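Local coordinates for protein nucleoside diphosphate kinase (Aquifex aeolicus, PDB 3ZTP) that interconverts nucleoside di- and triphosphates, passing the gamma phosphate of ATP to other nucleoside diphosphates, probably by way of a phosphorylated histidine, at residues L7-P12 and G70-A75; I34-M39 and F134-L139; E88-T93 and S105-F110; A2-L7 and D81-V86; F42-A47 and F66-P71. One frame throughout, in Å; residues are numbered along the deposited sequence. Where two conformers were deposited one is given.

How the contacts relate
Contact 1 joins the two central strands of the sheet and is the reference point for the others. Contact 2 adds the outermost strand within the chain, 33-40, centres 11 Å apart, where A74 N and K38 O probably form a hydrogen bond. Contact 5 shares G70 and P71 with contact 1, centres about 10 Å apart, and contact 4 continues strand 3-10 through L7, centres about 17 Å apart. Helix 82-90 then carries the chain from contact 4 to contact 3. The predicted ATP site draws on contact 1 through K11 and on contact 3 through T93 and R107, although the nearest atoms of the two contacts are about 5 Å apart; M67 of contact 5 lies beside K11.

Contact 1 of 5, residues L7-P12 and G70-A75; sequences LIIVKP and GPVVAA. With SO4 (sulfate ion), chain D.
I8 with A75 and V10 with V73 form the hydrogen-bonded pairs of an antiparallel ladder between strands 7-10 and 72-75, whose axes come within 4.6 Å at 162°. The rungs are not equal: I8 N reaches A75 O at 2.9 Å, whereas the last bond, from V73 N to V10 O, is weak at 3.4 Å. There V72 CB sits against the same carbonyl, 3.3 Å from V10 O. Side chains alternate across the sheet. I9 and A74 share one face, where I9 CG1 lies 4.1 Å from A74 CB; the other branch, CG2, anti to the backbone N (chi1 of CG1 -54°), meets V72 CB at 3.7 Å, the side chains crossing obliquely. P12 and V72 run side by side, CD against CG1. On the other face I8 CG1 packs on A75 CB at 3.8 Å, and V10 and V73 stand beside it under helix 20-29. These are the central strands of the ferredoxin-like sheet of NDP kinases. K11, just past the strand and at the N-cap of helix 12-17, has an extended chain that carries NZ to a bound sulfate, with weak bonds to O1 and O4, while N117 OD1 takes another bond. H120, the predicted phosphohistidine, and Y51 hold it too. A ladder of apolar side chains leads, one residue beyond its last pair, to an amino group, consistent with K11 meeting the phosphates of ATP.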
# COMPACT_ATOMS: atom_id res chain seq x y z
N LEU A 7 5.79 -11.60 -13.37
CA LEU A 7 4.90 -10.45 -13.27
C LEU A 7 4.17 -10.25 -14.59
O LEU A 7 4.82 -10.23 -15.64
CB LEU A 7 5.70 -9.19 -12.95
CG LEU A 7 4.79 -7.97 -12.70
CD1 LEU A 7 4.23 -7.96 -11.29
CD2 LEU A 7 5.47 -6.66 -13.03
N ILE A 8 2.86 -10.06 -14.53
CA ILE A 8 2.13 -9.53 -15.68
C ILE A 8 1.59 -8.15 -15.36
O ILE A 8 1.27 -7.83 -14.21
CB ILE A 8 0.98 -10.44 -16.17
CG1 ILE A 8 -0.05 -10.71 -15.07
CG2 ILE A 8 1.55 -11.73 -16.73
CD1 ILE A 8 -1.38 -11.28 -15.58
N ILE A 9 1.50 -7.32 -16.40
CA ILE A 9 0.78 -6.04 -16.29
C ILE A 9 -0.21 -5.97 -17.44
O ILE A 9 0.19 -6.08 -18.60
CB ILE A 9 1.69 -4.80 -16.34
CG1 ILE A 9 2.78 -4.93 -15.29
CG2 ILE A 9 0.85 -3.57 -16.12
CD1 ILE A 9 3.82 -3.79 -15.35
N VAL A 10 -1.48 -5.77 -17.11
CA VAL A 10 -2.52 -5.54 -18.12
C VAL A 10 -2.47 -4.07 -18.46
O VAL A 10 -2.62 -3.21 -17.57
CB VAL A 10 -3.90 -5.97 -17.60
CG1 VAL A 10 -5.00 -5.67 -18.62
CG2 VAL A 10 -3.87 -7.45 -17.24
N LYS A 11 -2.18 -3.78 -19.72
CA LYS A 11 -1.85 -2.43 -20.17
C LYS A 11 -3.11 -1.62 -20.43
O LYS A 11 -4.23 -2.15 -20.49
CB LYS A 11 -0.97 -2.50 -21.42
CG LYS A 11 0.32 -3.26 -21.24
CD LYS A 11 1.19 -3.23 -22.49
CE LYS A 11 2.58 -3.79 -22.28
NZ LYS A 11 3.37 -3.85 -23.51
N PRO A 12 -2.96 -0.30 -20.59
CA PRO A 12 -4.17 0.52 -20.68
C PRO A 12 -5.07 0.20 -21.88
O PRO A 12 -6.28 0.46 -21.81
CB PRO A 12 -3.63 1.96 -20.72
CG PRO A 12 -2.35 1.87 -19.99
CD PRO A 12 -1.76 0.54 -20.42
N GLY A 70 -3.01 5.79 -18.15
CA GLY A 70 -4.21 5.39 -17.44
C GLY A 70 -3.85 4.28 -16.49
O GLY A 70 -2.72 3.80 -16.50
N PRO A 71 -4.79 3.87 -15.65
CA PRO A 71 -4.44 2.81 -14.71
C PRO A 71 -4.12 1.48 -15.39
O PRO A 71 -4.59 1.18 -16.52
CB PRO A 71 -5.69 2.66 -13.83
CG PRO A 71 -6.73 3.57 -14.39
CD PRO A 71 -6.15 4.41 -15.47
N VAL A 72 -3.32 0.67 -14.71
CA VAL A 72 -2.98 -0.67 -15.13
C VAL A 72 -3.23 -1.61 -13.98
O VAL A 72 -3.44 -1.17 -12.84
CB VAL A 72 -1.51 -0.79 -15.60
CG1 VAL A 72 -1.27 0.05 -16.85
CG2 VAL A 72 -0.52 -0.34 -14.53
N VAL A 73 -3.22 -2.90 -14.26
CA VAL A 73 -3.32 -3.91 -13.21
C VAL A 73 -2.16 -4.86 -13.34
O VAL A 73 -1.92 -5.44 -14.40
CB VAL A 73 -4.64 -4.69 -13.31
CG1 VAL A 73 -4.61 -5.91 -12.38
CG2 VAL A 73 -5.82 -3.77 -12.96
N ALA A 74 -1.44 -5.05 -12.25
CA ALA A 74 -0.36 -6.03 -12.21
C ALA A 74 -0.73 -7.22 -11.34
O ALA A 74 -1.52 -7.09 -10.39
CB ALA A 74 0.93 -5.38 -11.66
N ALA A 75 -0.17 -8.39 -11.68
CA ALA A 75 -0.34 -9.61 -10.90
C ALA A 75 0.94 -10.38 -10.87
O ALA A 75 1.70 -10.38 -11.85
CB ALA A 75 -1.43 -10.48 -11.50
S SO4 D . 6.34 -4.63 -22.51
O1 SO4 D . 5.55 -5.73 -23.05
O2 SO4 D . 7.58 -5.17 -21.94
O3 SO4 D . 6.74 -3.68 -23.54
O4 SO4 D . 5.58 -3.91 -21.53

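Contact 2 of 5, residues I34-M39 and F134-L139; sequences IKALKM and FIFSGL
I135, on the last turn of helix 125-135, offers its carbonyl to K38: NZ meets I135 O at 2.7 Å, nearly along the C=O axis (164°). K38 and I135 are each modelled in two conformers and described in one. K38 starts with CG between its backbone N and carbonyl carbon (chi1 77°) and then runs extended, its CE passing 3.8 Å from I135 CG2. The amine has a second partner in a salt bridge to E140. F136 follows, the first residue to leave helical geometry, and its ring is clamped on both faces. A36 CB sits over the centre of one face, 3.6 Å from the centroid and 8° off the normal, a CH-pi contact; I135 CG2 lies on the opposite face, nearer the rim. K38 N stands at the ring's edge, and K38 CG approaches CE1 obliquely at 3.7 Å as the two side chains slide past each other in opposite directions. In this ferredoxin-like fold strand 33-40 is the outermost strand within the chain, and L37 and M39 extend the sheet by backbone bonds to a second subunit. An alanine at F136 would probably leave the methyl of A36 without the face it packs on and the aliphatic part of K38 without the ring it lies against, though NZ would keep its oxygens. S137 N is bonded to E140, and G138 O accepts from K46 NZ of a third subunit.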
# COMPACT_ATOMS: atom_id res chain seq x y z
N ILE A 34 -2.46 -16.74 -8.45
CA ILE A 34 -2.27 -15.29 -8.34
C ILE A 34 -1.81 -15.01 -6.91
O ILE A 34 -2.56 -15.25 -5.96
CB ILE A 34 -3.52 -14.48 -8.68
CG1 ILE A 34 -3.93 -14.77 -10.13
CG2 ILE A 34 -3.28 -13.01 -8.47
CD1 ILE A 34 -5.27 -14.17 -10.54
N LYS A 35 -0.57 -14.55 -6.77
CA LYS A 35 0.04 -14.28 -5.46
C LYS A 35 -0.05 -12.82 -5.04
O LYS A 35 0.18 -12.49 -3.87
CB LYS A 35 1.49 -14.73 -5.45
CG LYS A 35 1.70 -16.22 -5.70
CD LYS A 35 1.10 -17.05 -4.62
CE LYS A 35 1.73 -16.72 -3.28
NZ LYS A 35 1.21 -17.60 -2.18
N ALA A 36 -0.29 -11.93 -5.99
CA ALA A 36 -0.46 -10.52 -5.68
C ALA A 36 -1.22 -9.90 -6.84
O ALA A 36 -1.13 -10.38 -7.99
CB ALA A 36 0.89 -9.81 -5.47
N LEU A 37 -1.97 -8.85 -6.57
CA LEU A 37 -2.80 -8.22 -7.58
C LEU A 37 -3.13 -6.84 -7.15
O LEU A 37 -3.56 -6.64 -6.01
CB LEU A 37 -4.11 -9.03 -7.75
CG LEU A 37 -5.10 -8.52 -8.78
CD1 LEU A 37 -4.65 -8.78 -10.15
CD2 LEU A 37 -6.45 -9.20 -8.56
N LYS A 38 -2.97 -5.87 -8.02
CA LYS A 38 -3.53 -4.56 -7.74
C LYS A 38 -3.58 -3.69 -8.96
O LYS A 38 -2.86 -3.89 -9.93
CB LYS A 38 -2.76 -3.85 -6.64
CG LYS A 38 -1.43 -3.26 -7.10
CD LYS A 38 -0.58 -2.79 -5.92
CE LYS A 38 0.85 -2.51 -6.33
NZ LYS A 38 1.63 -2.11 -5.12
N MET A 39 -4.47 -2.72 -8.87
CA MET A 39 -4.63 -1.63 -9.83
C MET A 39 -3.88 -0.42 -9.31
O MET A 39 -4.01 -0.06 -8.15
CB MET A 39 -6.11 -1.30 -10.00
CG MET A 39 -6.34 -0.15 -10.93
SD MET A 39 -8.10 0.12 -11.23
CE MET A 39 -8.47 -1.31 -12.15
N PHE A 134 9.51 -4.12 -8.09
CA PHE A 134 9.19 -2.76 -8.44
C PHE A 134 7.74 -2.43 -8.08
O PHE A 134 7.42 -1.31 -7.66
CB PHE A 134 9.42 -2.47 -9.92
CG PHE A 134 9.54 -1.02 -10.22
CD1 PHE A 134 8.44 -0.21 -10.44
CD2 PHE A 134 10.79 -0.44 -10.18
CE1 PHE A 134 8.59 1.15 -10.66
CE2 PHE A 134 10.94 0.93 -10.41
CZ PHE A 134 9.84 1.72 -10.63
N ILE A 135 6.84 -3.40 -8.25
CA ILE A 135 5.41 -3.17 -8.10
C ILE A 135 4.88 -3.60 -6.73
O ILE A 135 4.00 -2.94 -6.18
CB ILE A 135 4.64 -3.95 -9.20
CG1 ILE A 135 5.13 -3.54 -10.60
CG2 ILE A 135 3.13 -3.77 -9.06
CD1 ILE A 135 5.03 -2.04 -10.89
N PHE A 136 5.40 -4.71 -6.21
CA PHE A 136 4.87 -5.34 -5.00
C PHE A 136 5.94 -5.59 -3.97
O PHE A 136 6.96 -6.19 -4.29
CB PHE A 136 4.27 -6.73 -5.33
CG PHE A 136 3.03 -6.70 -6.19
CD1 PHE A 136 1.83 -6.24 -5.70
CD2 PHE A 136 3.10 -7.12 -7.50
CE1 PHE A 136 0.70 -6.24 -6.50
CE2 PHE A 136 1.97 -7.15 -8.30
CZ PHE A 136 0.79 -6.69 -7.81
N SER A 137 5.68 -5.22 -2.73
CA SER A 137 6.55 -5.64 -1.64
C SER A 137 6.23 -7.08 -1.25
O SER A 137 5.16 -7.62 -1.59
CB SER A 137 6.35 -4.78 -0.41
OG SER A 137 5.10 -5.05 0.18
N GLY A 138 7.10 -7.69 -0.49
CA GLY A 138 6.83 -8.97 0.12
C GLY A 138 5.58 -8.97 0.96
O GLY A 138 4.89 -9.99 1.05
N LEU A 139 5.27 -7.84 1.58
CA LEU A 139 4.06 -7.74 2.39
C LEU A 139 2.77 -7.87 1.57
O LEU A 139 1.72 -8.19 2.13
CB LEU A 139 4.02 -6.41 3.15
CG LEU A 139 5.13 -6.21 4.18
CD1 LEU A 139 5.07 -4.80 4.77
CD2 LEU A 139 5.01 -7.22 5.29

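Contact 3 of 5, residues E88-T93 and S105-F110; sequences EIIGPT and SIRAQF
I89 and I90 give their carbonyls to the amide groups that open helix 106-110, and here the contact is tight. I106 N reaches I89 O at 3.0 Å and R107 N reaches I90 O at 2.9 Å, both donors in the carbonyl planes. S105 is the N-cap, its OG accepting from A108 N. G91 ends the other helix at positive phi (90°); a beta carbon there would run into S105 OG. R107, extended from CG to NE, runs alongside I90: NH1 bonds G91 O at 3.0 Å, and I90 CD1, in the conformer described, lies over one guanidinium face, toward its rim. A leucine in place of R107 would probably leave the carbonyls of G91 and I119 without their guanidinium donors. The P92-T93 side, in the Kpn loop of this family, is more solvent-exposed and meets R107 through its backbone without hydrogen bonds; T93 and R107 are predicted ATP ligands. Around it, I90 and I106 touch strand 119-121, I89 and I90 helix 20-29, and P92 and S105 helix 95-101.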
# COMPACT_ATOMS: atom_id res chain seq x y z
N GLU A 88 4.25 -17.96 -23.47
CA GLU A 88 3.57 -18.75 -24.51
C GLU A 88 2.08 -18.42 -24.57
O GLU A 88 1.45 -18.40 -25.63
CB GLU A 88 3.75 -20.24 -24.21
CG GLU A 88 5.15 -20.77 -24.51
CD GLU A 88 5.36 -22.20 -24.06
OE1 GLU A 88 4.47 -22.78 -23.39
OE2 GLU A 88 6.43 -22.75 -24.38
N ILE A 89 1.49 -18.19 -23.41
CA ILE A 89 0.09 -17.83 -23.33
C ILE A 89 -0.17 -16.44 -23.90
O ILE A 89 -1.21 -16.21 -24.53
CB ILE A 89 -0.39 -17.94 -21.88
CG1 ILE A 89 -0.44 -19.41 -21.44
CG2 ILE A 89 -1.77 -17.29 -21.68
CD1 ILE A 89 -0.39 -19.60 -19.93
N ILE A 90 0.75 -15.49 -23.68
CA ILE A 90 0.47 -14.14 -24.17
C ILE A 90 0.75 -14.00 -25.65
O ILE A 90 0.06 -13.20 -26.30
CB ILE A 90 1.17 -13.04 -23.35
CG1 ILE A 90 2.68 -13.03 -23.61
CG2 ILE A 90 0.86 -13.20 -21.86
CD1 ILE A 90 3.42 -12.01 -22.80
N GLY A 91 1.69 -14.78 -26.19
CA GLY A 91 1.93 -14.74 -27.62
C GLY A 91 2.97 -13.71 -28.02
O GLY A 91 3.46 -12.95 -27.19
N PRO A 92 3.28 -13.69 -29.31
CA PRO A 92 4.28 -12.77 -29.84
C PRO A 92 3.96 -11.31 -29.54
O PRO A 92 2.80 -10.92 -29.50
CB PRO A 92 4.21 -13.02 -31.34
CG PRO A 92 3.62 -14.35 -31.51
CD PRO A 92 2.74 -14.60 -30.33
N THR A 93 5.01 -10.51 -29.34
CA THR A 93 4.90 -9.08 -29.08
C THR A 93 3.98 -8.38 -30.06
O THR A 93 3.18 -7.50 -29.70
CB THR A 93 6.29 -8.41 -29.23
OG1 THR A 93 7.24 -9.14 -28.46
CG2 THR A 93 6.25 -6.95 -28.78
N SER A 105 -4.00 -16.70 -28.04
CA SER A 105 -3.10 -16.03 -27.12
C SER A 105 -3.69 -14.72 -26.65
O SER A 105 -4.56 -14.13 -27.28
CB SER A 105 -1.75 -15.81 -27.77
OG SER A 105 -1.80 -14.90 -28.86
N ILE A 106 -3.20 -14.23 -25.51
CA ILE A 106 -3.72 -12.99 -24.98
C ILE A 106 -3.56 -11.86 -26.00
O ILE A 106 -4.48 -11.06 -26.20
CB ILE A 106 -3.04 -12.59 -23.64
CG1 ILE A 106 -3.22 -13.66 -22.56
CG2 ILE A 106 -3.53 -11.24 -23.18
CD1 ILE A 106 -4.64 -13.97 -22.25
N ARG A 107 -2.40 -11.76 -26.64
CA ARG A 107 -2.16 -10.66 -27.58
C ARG A 107 -3.00 -10.81 -28.84
O ARG A 107 -3.48 -9.82 -29.40
CB ARG A 107 -0.67 -10.49 -27.89
CG ARG A 107 0.05 -9.97 -26.65
CD ARG A 107 1.51 -9.89 -26.81
NE ARG A 107 2.13 -9.19 -25.71
CZ ARG A 107 3.39 -9.38 -25.34
NH1 ARG A 107 4.13 -10.30 -25.92
NH2 ARG A 107 3.92 -8.66 -24.37
N ALA A 108 -3.22 -12.04 -29.29
CA ALA A 108 -4.10 -12.25 -30.43
C ALA A 108 -5.52 -11.82 -30.09
O ALA A 108 -6.21 -11.21 -30.92
CB ALA A 108 -4.07 -13.68 -30.88
N GLN A 109 -5.97 -12.15 -28.89
CA GLN A 109 -7.35 -11.89 -28.50
C GLN A 109 -7.62 -10.43 -28.18
O GLN A 109 -8.69 -9.92 -28.50
CB GLN A 109 -7.71 -12.74 -27.28
CG GLN A 109 -7.79 -14.21 -27.65
CD GLN A 109 -9.10 -14.55 -28.35
OE1 GLN A 109 -9.11 -15.15 -29.46
NE2 GLN A 109 -10.21 -14.20 -27.71
N PHE A 110 -6.65 -9.76 -27.56
CA PHE A 110 -6.90 -8.44 -26.98
C PHE A 110 -5.92 -7.35 -27.41
O PHE A 110 -6.12 -6.18 -27.09
CB PHE A 110 -6.92 -8.53 -25.43
CG PHE A 110 -7.91 -9.52 -24.91
CD1 PHE A 110 -9.26 -9.33 -25.15
CD2 PHE A 110 -7.50 -10.65 -24.28
CE1 PHE A 110 -10.20 -10.27 -24.69
CE2 PHE A 110 -8.44 -11.60 -23.82
CZ PHE A 110 -9.79 -11.39 -24.05

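Contact 4 of 5, residues A2-L7 and D81-V86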
# COMPACT_ATOMS: atom_id res chain seq x y z
N ALA A 2 10.91 -25.95 -12.60
CA ALA A 2 10.79 -25.50 -11.22
C ALA A 2 9.62 -24.53 -11.09
O ALA A 2 9.21 -23.94 -12.08
CB ALA A 2 12.07 -24.82 -10.78
N VAL A 3 9.10 -24.38 -9.88
CA VAL A 3 8.08 -23.37 -9.61
C VAL A 3 8.71 -21.99 -9.65
O VAL A 3 9.72 -21.72 -9.00
CB VAL A 3 7.42 -23.61 -8.25
CG1 VAL A 3 6.44 -22.48 -7.92
CG2 VAL A 3 6.71 -24.95 -8.25
N GLU A 4 8.07 -21.10 -10.39
CA GLU A 4 8.58 -19.76 -10.61
C GLU A 4 7.48 -18.73 -10.37
O GLU A 4 6.29 -19.05 -10.38
CB GLU A 4 9.06 -19.62 -12.06
CG GLU A 4 10.23 -20.52 -12.39
CD GLU A 4 10.62 -20.53 -13.86
OE1 GLU A 4 9.85 -20.04 -14.72
OE2 GLU A 4 11.71 -21.05 -14.17
N ARG A 5 7.89 -17.48 -10.18
CA ARG A 5 6.98 -16.35 -10.17
C ARG A 5 7.31 -15.40 -11.31
O ARG A 5 8.48 -15.14 -11.62
CB ARG A 5 7.07 -15.59 -8.86
CG ARG A 5 6.51 -16.33 -7.69
CD ARG A 5 6.75 -15.59 -6.39
NE ARG A 5 6.12 -16.31 -5.29
CZ ARG A 5 6.22 -15.96 -4.01
NH1 ARG A 5 6.92 -14.89 -3.68
NH2 ARG A 5 5.61 -16.69 -3.07
N THR A 6 6.28 -14.86 -11.94
CA THR A 6 6.48 -13.90 -13.01
C THR A 6 5.49 -12.76 -12.81
O THR A 6 4.48 -12.93 -12.13
CB THR A 6 6.34 -14.55 -14.40
OG1 THR A 6 6.76 -13.59 -15.35
CG2 THR A 6 4.90 -14.98 -14.73
N LEU A 7 5.79 -11.60 -13.37
CA LEU A 7 4.90 -10.45 -13.27
C LEU A 7 4.17 -10.25 -14.59
O LEU A 7 4.82 -10.23 -15.64
CB LEU A 7 5.70 -9.19 -12.95
CG LEU A 7 4.79 -7.97 -12.70
CD1 LEU A 7 4.23 -7.96 -11.29
CD2 LEU A 7 5.47 -6.66 -13.03
N ASP A 81 7.37 -23.62 -14.24
CA ASP A 81 7.83 -23.06 -15.51
C ASP A 81 7.03 -21.80 -15.87
O ASP A 81 6.82 -21.52 -17.05
CB ASP A 81 7.72 -24.13 -16.61
CG ASP A 81 8.64 -23.89 -17.80
OD1 ASP A 81 9.72 -23.26 -17.66
OD2 ASP A 81 8.30 -24.41 -18.89
N ALA A 82 6.65 -21.01 -14.88
CA ALA A 82 5.73 -19.88 -15.11
C ALA A 82 6.25 -18.86 -16.10
O ALA A 82 5.48 -18.32 -16.88
CB ALA A 82 5.36 -19.19 -13.81
N ILE A 83 7.54 -18.56 -16.06
CA ILE A 83 8.02 -17.47 -16.90
C ILE A 83 7.83 -17.82 -18.38
O ILE A 83 7.25 -17.03 -19.15
CB ILE A 83 9.49 -17.12 -16.56
CG1 ILE A 83 9.56 -16.52 -15.15
CG2 ILE A 83 10.06 -16.14 -17.61
CD1 ILE A 83 10.94 -16.56 -14.51
N LYS A 84 8.27 -18.99 -18.78
CA LYS A 84 8.12 -19.41 -20.16
C LYS A 84 6.65 -19.67 -20.52
O LYS A 84 6.20 -19.33 -21.60
CB LYS A 84 8.96 -20.66 -20.43
CG LYS A 84 8.74 -21.30 -21.79
CD LYS A 84 9.57 -22.58 -21.91
CE LYS A 84 9.41 -23.25 -23.26
NZ LYS A 84 10.24 -24.49 -23.35
N ARG A 85 5.91 -20.30 -19.62
CA ARG A 85 4.53 -20.65 -19.95
C ARG A 85 3.68 -19.41 -20.12
O ARG A 85 2.84 -19.33 -21.02
CB ARG A 85 3.93 -21.58 -18.90
CG ARG A 85 4.42 -23.02 -18.97
CD ARG A 85 3.97 -23.86 -17.77
NE ARG A 85 2.52 -23.95 -17.69
CZ ARG A 85 1.82 -24.07 -16.55
NH1 ARG A 85 2.42 -24.10 -15.37
NH2 ARG A 85 0.50 -24.13 -16.60
N VAL A 86 3.87 -18.41 -19.26
CA VAL A 86 3.13 -17.17 -19.39
C VAL A 86 3.48 -16.47 -20.72
O VAL A 86 2.58 -15.95 -21.41
CB VAL A 86 3.33 -16.27 -18.15
CG1 VAL A 86 2.85 -14.83 -18.37
CG2 VAL A 86 2.59 -16.89 -16.96
O HOH W 1 11.49 -23.83 -14.87
O HOH W 2 10.15 -20.63 -17.25
O HOH W 3 6.58 -14.40 -18.02
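E4 presents its flat carboxylate to the start of helix 82-90: I83 CD1 lies over one face, 4.0 Å from E4 CD, D81 CA lies over the opposite face, and I83 N comes to the OE1 end nearly in line with the C-O bond. The helix is the crossover of the split beta-alpha-beta unit of a ferredoxin-like fold, linking strands 72-78 and 119-121 across strand 3-10, which runs between them; here the two segment axes pass 7.6 Å apart at 52°. The bond from I83 N to E4 OE1, 3.1 Å long, uses a backbone N-H of the first helical turn, whose positive end would suit a carboxylate. E4 OE1 and D81 OD1 are only 4.4 Å apart, a like-charge pair whose repulsion is probably eased by a water that donates to both oxygens and accepts from K84 N. The chain end is tied down separately by D81 N to A2 O, at 2.9 Å. Further along, packing takes over. T6 keeps OG1 anti to its backbone N (chi1 -171°) and CG2 in the more confined site between N and the carbonyl carbon; that methyl meets V86 CG2 tip to tip at 3.7 Å, while T6 CB rests on I83 CG1. A separate water links the segments here, accepting from T6 OG1 at 2.8 Å and donating to I83 O.

Contact 5 of 5, residues F42-A47 and F66-P71; sequences FTPEKA and FMSSGP
F42 and S68 bring their backbones to a CA-CA distance of 4.9 Å, where the lead-in to helix 44-50 passes the turn that follows helix 60-67, and two waters supply the polar link. One accepts from F42 N and donates to M67 O, at 2.7 Å, and to G70 O; the other donates to F42 O and S68 O. The direct contacts are van der Waals ones. The F42 ring turns its edge to the M67 carbonyl, with CD2 3.4 Å from O. M67 lies beside F42, its chain bent at chi2 and chi3 (-61° and -69°), placing CE 4.2 Å from F42 CE2. S68 has OG between its backbone N and carbonyl carbon; CB presses to 3.2 Å from F42 O, while OG lies 3.7 Å from P44 CG and is hydrogen-bonded chiefly to V64 O, with E65 O sharing. T43 caps helix 44-50, OG1 accepting from K46 N. The two helices form the hairpin that in NDP kinases borders the nucleotide cleft. F42 packs edge-to-face with F40 and on I135 of helix 125-135, M67 touches P12 of helix 12-17, and K46 reaches carbonyls of G138 and I141 of a third subunit.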
# COMPACT_ATOMS: atom_id res chain seq x y z
N PHE A 42 1.07 4.18 -12.97
CA PHE A 42 2.44 4.64 -13.10
C PHE A 42 2.45 6.15 -13.35
O PHE A 42 1.75 6.64 -14.25
CB PHE A 42 3.11 4.04 -14.35
CG PHE A 42 3.64 2.65 -14.21
CD1 PHE A 42 4.69 2.35 -13.36
CD2 PHE A 42 3.15 1.64 -15.02
CE1 PHE A 42 5.22 1.08 -13.29
CE2 PHE A 42 3.68 0.36 -14.95
CZ PHE A 42 4.72 0.08 -14.08
N THR A 43 3.27 6.87 -12.58
CA THR A 43 3.71 8.19 -13.06
C THR A 43 4.66 7.98 -14.24
O THR A 43 5.21 6.91 -14.41
CB THR A 43 4.48 8.95 -11.97
OG1 THR A 43 5.66 8.20 -11.67
CG2 THR A 43 3.64 9.10 -10.72
N PRO A 44 4.86 9.01 -15.06
CA PRO A 44 5.84 8.85 -16.13
C PRO A 44 7.22 8.47 -15.60
O PRO A 44 7.91 7.64 -16.19
CB PRO A 44 5.83 10.23 -16.81
CG PRO A 44 4.43 10.73 -16.60
CD PRO A 44 4.09 10.25 -15.19
N GLU A 45 7.62 9.04 -14.47
CA GLU A 45 8.91 8.74 -13.91
C GLU A 45 9.02 7.26 -13.51
O GLU A 45 10.02 6.60 -13.80
CB GLU A 45 9.12 9.64 -12.70
CG GLU A 45 9.17 11.16 -13.02
CD GLU A 45 7.87 11.78 -13.62
OE1 GLU A 45 6.74 11.52 -13.13
OE2 GLU A 45 8.01 12.56 -14.58
N LYS A 46 7.99 6.74 -12.86
CA LYS A 46 7.99 5.34 -12.41
C LYS A 46 7.93 4.38 -13.60
O LYS A 46 8.61 3.35 -13.59
CB LYS A 46 6.87 5.05 -11.40
CG LYS A 46 7.05 5.68 -10.02
CD LYS A 46 8.16 5.07 -9.23
CE LYS A 46 8.28 5.75 -7.87
NZ LYS A 46 9.51 5.27 -7.25
N ALA A 47 7.12 4.68 -14.62
CA ALA A 47 7.12 3.85 -15.81
C ALA A 47 8.51 3.81 -16.46
O ALA A 47 8.97 2.76 -16.90
CB ALA A 47 6.11 4.36 -16.79
N PHE A 66 2.47 5.83 -22.86
CA PHE A 66 1.38 4.87 -22.92
C PHE A 66 1.16 4.20 -21.57
O PHE A 66 0.03 4.11 -21.07
CB PHE A 66 1.70 3.83 -23.99
CG PHE A 66 0.74 2.67 -24.04
CD1 PHE A 66 -0.63 2.88 -24.12
CD2 PHE A 66 1.22 1.38 -24.04
CE1 PHE A 66 -1.50 1.79 -24.19
CE2 PHE A 66 0.35 0.30 -24.13
CZ PHE A 66 -0.99 0.51 -24.18
N MET A 67 2.24 3.73 -20.97
CA MET A 67 2.14 2.98 -19.73
C MET A 67 1.78 3.83 -18.51
O MET A 67 1.45 3.28 -17.45
CB MET A 67 3.41 2.15 -19.50
CG MET A 67 3.52 0.96 -20.46
SD MET A 67 2.14 -0.22 -20.33
CE MET A 67 2.47 -0.92 -18.71
N SER A 68 1.84 5.14 -18.67
CA SER A 68 1.42 6.08 -17.63
C SER A 68 0.15 6.82 -18.02
O SER A 68 -0.22 7.78 -17.35
CB SER A 68 2.55 7.08 -17.30
OG SER A 68 2.98 7.82 -18.43
N SER A 69 -0.53 6.39 -19.09
CA SER A 69 -1.67 7.13 -19.64
C SER A 69 -3.00 6.81 -18.99
O SER A 69 -3.99 7.48 -19.23
CB SER A 69 -1.80 6.88 -21.16
OG SER A 69 -2.16 5.55 -21.42
N GLY A 70 -3.01 5.79 -18.15
CA GLY A 70 -4.21 5.39 -17.44
C GLY A 70 -3.85 4.28 -16.49
O GLY A 70 -2.72 3.80 -16.50
N PRO A 71 -4.79 3.87 -15.65
CA PRO A 71 -4.44 2.81 -14.71
C PRO A 71 -4.12 1.48 -15.39
O PRO A 71 -4.59 1.18 -16.52
CB PRO A 71 -5.69 2.66 -13.83
CG PRO A 71 -6.73 3.57 -14.39
CD PRO A 71 -6.15 4.41 -15.47
O HOH W 4 -0.26 3.26 -15.32
O HOH W 5 0.53 9.07 -14.62